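PDB 5LBD: copper-transporting ATPase PAA1, chloroplastic from Arabidopsis thaliana, which couples ATP hydrolysis to the transport of monovalent copper across the plastid envelope, this chain being its nucleotide-binding N-domain. Local coordinates for residues Gly87-Val92 with Asn122-Val127; Ser101-Ala106 with Val115-Val120. The protein carries 2 engineered substitutions. All coordinates share one frame; numbering follows the deposited sequence. Where two conformers were deposited one is given.

Overall arrangement
Both contacts lie on one side of the six-stranded antiparallel sheet of the N-domain, whose strand order is 7-11, 123-130, 115-120, 82-87, 74-79, 68-70. Contact 1 sets helix 89-94 against strand 123-130; contact 2, nested within the chain loop that contact 1 closes, sets helix 101-107 against strand 115-120. Their centres are about 6 Å apart, and they join directly through G87 O to Y117 N at 2.7 Å and A125 N to I118 O at 2.8 Å. Y117 connects the two apolar layers, touching L89, V92 and V127, while I118 points to helix 26-37. Both contacts are structural packing within the nucleotide-binding domain.

Contact 1: residues Gly87-Val92 with Asn122-Val127; sequences GTLEWV and NTLAAV
The turn that presents L89 and V92 to L124 opens with a capping bond: T88, the N-cap of helix 89-94, accepts from W91 N through OG1 at 3.0 Å, with an N-H...O angle of 153°. The first backbone bond of the helix, V92 N to T88 O at 3.1 Å, closes the same turn. Across the contact everything is apolar. L124 swings out from strand 123-130 with CG anti to its backbone N (chi1 175°), and its two methyls divide between two helix residues: CD2 meets L89 CD1 at 4.2 Å, and CD1 meets V92 CG2 at 3.9 Å in one of the two conformers of V92. V92 points at the strand from its root, and in that conformer the branch that touches is the one lying between its backbone N and carbonyl carbon; its side chain and that of L124 then meet at a slant. L89 starts off to one side and only its end bends in toward L124. On the far side of the helix W91 is held by NE1 to A75 O, with its CD1 3.9 Å from G87 CA, where a glycine leaves the indole room. The strand is not regular here: A125 and A126 both face I118 of strand 115-120 in a classic beta bulge. L124 also touches L103 and N100, so its side chain sits where helix 89-94 and the start of helix 101-107 come together over the sheet. With no hydrogen bond between the segments, the attachment is hydrophobic and rests on methyl packing, whereas the cap and the indole bond fix the helix turn that brings those methyls to the strand.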
# COMPACT_ATOMS: atom_id res chain seq x y z
N GLY A 87 -1.16 -4.11 -3.40
CA GLY A 87 -0.98 -5.02 -4.52
C GLY A 87 -1.69 -4.59 -5.77
O GLY A 87 -1.89 -3.40 -6.01
N THR A 88 -1.98 -5.57 -6.62
CA THR A 88 -2.67 -5.27 -7.86
C THR A 88 -4.08 -4.75 -7.58
O THR A 88 -4.65 -4.95 -6.51
CB THR A 88 -2.82 -6.51 -8.75
OG1 THR A 88 -3.65 -7.45 -8.08
CG2 THR A 88 -1.49 -7.13 -9.06
N LEU A 89 -4.66 -4.13 -8.60
CA LEU A 89 -6.04 -3.69 -8.50
C LEU A 89 -6.96 -4.88 -8.22
O LEU A 89 -7.88 -4.78 -7.39
CB LEU A 89 -6.44 -2.98 -9.77
CG LEU A 89 -7.87 -2.42 -9.82
CD1 LEU A 89 -8.07 -1.43 -8.67
CD2 LEU A 89 -8.17 -1.78 -11.14
N GLU A 90 -6.70 -6.02 -8.87
CA GLU A 90 -7.51 -7.22 -8.63
C GLU A 90 -7.42 -7.66 -7.19
O GLU A 90 -8.43 -8.05 -6.59
CB GLU A 90 -7.07 -8.37 -9.54
CG GLU A 90 -7.01 -8.04 -11.02
CD GLU A 90 -5.59 -7.60 -11.45
OE1 GLU A 90 -5.28 -6.39 -11.38
OE2 GLU A 90 -4.76 -8.48 -11.85
N TRP A 91 -6.21 -7.60 -6.61
CA TRP A 91 -5.99 -8.01 -5.22
C TRP A 91 -6.77 -7.15 -4.25
O TRP A 91 -7.44 -7.65 -3.34
CB TRP A 91 -4.49 -7.94 -4.92
CG TRP A 91 -4.06 -8.12 -3.54
CD1 TRP A 91 -3.67 -7.15 -2.66
CD2 TRP A 91 -3.90 -9.37 -2.86
NE1 TRP A 91 -3.30 -7.73 -1.47
CE2 TRP A 91 -3.42 -9.09 -1.57
CE3 TRP A 91 -4.12 -10.70 -3.22
CZ2 TRP A 91 -3.15 -10.09 -0.64
CZ3 TRP A 91 -3.85 -11.70 -2.29
CH2 TRP A 91 -3.38 -11.40 -1.02
N VAL A 92 -6.72 -5.83 -4.42
CA VAL A 92 -7.38 -4.98 -3.46
C VAL A 92 -8.89 -5.06 -3.61
O VAL A 92 -9.62 -4.95 -2.62
CB VAL A 92 -6.85 -3.54 -3.58
CG1 VAL A 92 -5.31 -3.53 -3.41
CG2 VAL A 92 -7.27 -2.89 -4.89
N ASN A 122 -12.86 -1.47 3.24
CA ASN A 122 -13.60 -1.59 1.99
C ASN A 122 -13.38 -0.42 1.05
O ASN A 122 -14.14 -0.24 0.09
CB ASN A 122 -15.08 -1.80 2.27
CG ASN A 122 -15.36 -3.22 2.77
OD1 ASN A 122 -15.61 -3.43 3.95
ND2 ASN A 122 -15.31 -4.18 1.86
N THR A 123 -12.32 0.37 1.27
CA THR A 123 -12.06 1.57 0.49
C THR A 123 -10.82 1.40 -0.37
O THR A 123 -9.78 0.93 0.11
CB THR A 123 -11.90 2.77 1.42
OG1 THR A 123 -13.12 2.98 2.12
CG2 THR A 123 -11.57 4.01 0.61
N LEU A 124 -10.93 1.76 -1.64
CA LEU A 124 -9.74 1.86 -2.48
C LEU A 124 -9.13 3.21 -2.14
O LEU A 124 -9.70 4.25 -2.46
CB LEU A 124 -10.10 1.76 -3.95
CG LEU A 124 -9.00 1.95 -4.98
CD1 LEU A 124 -7.91 0.94 -4.77
CD2 LEU A 124 -9.59 1.79 -6.38
N ALA A 125 -8.02 3.18 -1.43
CA ALA A 125 -7.46 4.35 -0.80
C ALA A 125 -6.51 5.13 -1.69
O ALA A 125 -6.39 6.35 -1.51
CB ALA A 125 -6.74 3.96 0.49
N ALA A 126 -5.77 4.45 -2.56
CA ALA A 126 -4.68 5.13 -3.25
C ALA A 126 -4.10 4.25 -4.33
O ALA A 126 -4.28 3.03 -4.35
CB ALA A 126 -3.57 5.51 -2.27
N VAL A 127 -3.36 4.88 -5.23
CA VAL A 127 -2.48 4.17 -6.13
C VAL A 127 -1.11 4.81 -5.95
O VAL A 127 -1.01 6.03 -5.76
CB VAL A 127 -2.98 4.20 -7.60
CG1 VAL A 127 -3.12 5.60 -8.13
CG2 VAL A 127 -2.06 3.37 -8.49

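Contact 2: residues Ser101-Ala106 with Val115-Val120; sequences SLLALA and VVYIGV. Engineered in segment 101-106: A106 (natural residue Glu).
The Y117 ring meets helix 101-107 at its edge: L103 CD2 and A104 CA both lie near the ring plane, while the two faces are covered from outside the pair, one by L89 and the other by V127. L103 points at the strand and brings CD2 to 4.4 Å from Y117 CD2. A104 meets the far end of the ring, where Y117 OH lies 3.3 Å from A104 CA and 3.4 Å from A104 CB. CG of Y117 stands anti to the carbonyl carbon (chi1 -69°), and from there the ring extends away from strand 115-120 until its hydroxyl reaches the helix backbone. The helix start is secured by N100, whose OD1 accepts from L103 N. L103 also packs on L124, V127 and I11, joining the helix to three strands of the sheet. A106, an engineered alanine, follows on the same helix and touches I11. The small A104 lets the phenol oxygen approach the backbone closely; the contact is thus mainly van der Waals, with a slightly polar end at OH, and Y117, covered on both faces, fills the layer between strand 115-120 and helix 101-107.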
# COMPACT_ATOMS: atom_id res chain seq x y z
N SER A 101 -12.30 3.68 -11.75
CA SER A 101 -11.61 3.73 -13.03
C SER A 101 -10.71 4.96 -13.12
O SER A 101 -9.66 4.91 -13.78
CB SER A 101 -12.62 3.70 -14.19
OG SER A 101 -13.44 4.85 -14.22
N LEU A 102 -11.07 6.06 -12.45
CA LEU A 102 -10.24 7.25 -12.55
C LEU A 102 -8.91 7.06 -11.85
O LEU A 102 -7.91 7.63 -12.29
CB LEU A 102 -10.94 8.49 -11.99
CG LEU A 102 -12.03 9.14 -12.86
CD1 LEU A 102 -12.55 10.42 -12.24
CD2 LEU A 102 -11.53 9.46 -14.26
N LEU A 103 -8.87 6.30 -10.77
CA LEU A 103 -7.61 6.09 -10.09
C LEU A 103 -6.60 5.40 -11.00
O LEU A 103 -5.45 5.83 -11.10
CB LEU A 103 -7.85 5.28 -8.82
CG LEU A 103 -6.81 5.42 -7.72
CD1 LEU A 103 -6.58 6.86 -7.31
CD2 LEU A 103 -7.25 4.61 -6.52
N ALA A 104 -7.03 4.36 -11.70
CA ALA A 104 -6.16 3.72 -12.69
C ALA A 104 -5.72 4.70 -13.78
O ALA A 104 -4.54 4.75 -14.14
CB ALA A 104 -6.88 2.52 -13.29
N LEU A 105 -6.66 5.46 -14.35
CA LEU A 105 -6.28 6.41 -15.40
C LEU A 105 -5.35 7.49 -14.88
O LEU A 105 -4.49 7.99 -15.62
CB LEU A 105 -7.53 7.04 -16.02
CG LEU A 105 -8.11 6.30 -17.20
CD1 LEU A 105 -8.61 4.97 -16.74
CD2 LEU A 105 -9.23 7.14 -17.83
N ALA A 106 -5.53 7.92 -13.63
CA ALA A 106 -4.65 8.94 -13.10
C ALA A 106 -3.22 8.42 -12.97
O ALA A 106 -2.27 9.21 -13.00
CB ALA A 106 -5.18 9.45 -11.76
N VAL A 115 3.03 0.12 -10.71
CA VAL A 115 2.10 0.73 -9.77
C VAL A 115 1.62 -0.32 -8.78
O VAL A 115 1.60 -1.52 -9.06
CB VAL A 115 0.87 1.38 -10.44
CG1 VAL A 115 1.28 2.33 -11.59
CG2 VAL A 115 -0.12 0.35 -10.93
N VAL A 116 1.27 0.13 -7.59
CA VAL A 116 0.53 -0.70 -6.65
C VAL A 116 -0.68 0.08 -6.15
O VAL A 116 -0.70 1.32 -6.12
CB VAL A 116 1.42 -1.18 -5.47
CG1 VAL A 116 2.68 -1.82 -6.02
CG2 VAL A 116 1.77 -0.04 -4.55
N TYR A 117 -1.71 -0.66 -5.80
CA TYR A 117 -2.93 -0.12 -5.24
C TYR A 117 -2.97 -0.43 -3.75
O TYR A 117 -2.46 -1.46 -3.30
CB TYR A 117 -4.16 -0.70 -5.94
CG TYR A 117 -4.31 -0.20 -7.38
CD1 TYR A 117 -3.60 -0.78 -8.39
CD2 TYR A 117 -5.08 0.90 -7.67
CE1 TYR A 117 -3.69 -0.32 -9.71
CE2 TYR A 117 -5.20 1.36 -8.99
CZ TYR A 117 -4.48 0.73 -9.99
OH TYR A 117 -4.54 1.15 -11.29
N ILE A 118 -3.61 0.46 -3.01
CA ILE A 118 -3.74 0.38 -1.57
C ILE A 118 -5.22 0.34 -1.23
O ILE A 118 -5.97 1.26 -1.58
CB ILE A 118 -3.07 1.56 -0.88
CG1 ILE A 118 -1.64 1.77 -1.39
CG2 ILE A 118 -3.10 1.33 0.61
CD1 ILE A 118 -0.75 0.58 -1.26
N GLY A 119 -5.63 -0.72 -0.54
CA GLY A 119 -6.96 -0.77 0.04
C GLY A 119 -6.87 -0.62 1.55
O GLY A 119 -5.92 -1.09 2.19
N VAL A 120 -7.90 -0.00 2.12
CA VAL A 120 -8.05 0.13 3.56
C VAL A 120 -9.48 -0.27 3.88
O VAL A 120 -10.42 0.43 3.48
CB VAL A 120 -7.74 1.54 4.07
CG1 VAL A 120 -7.83 1.55 5.56
CG2 VAL A 120 -6.35 1.92 3.66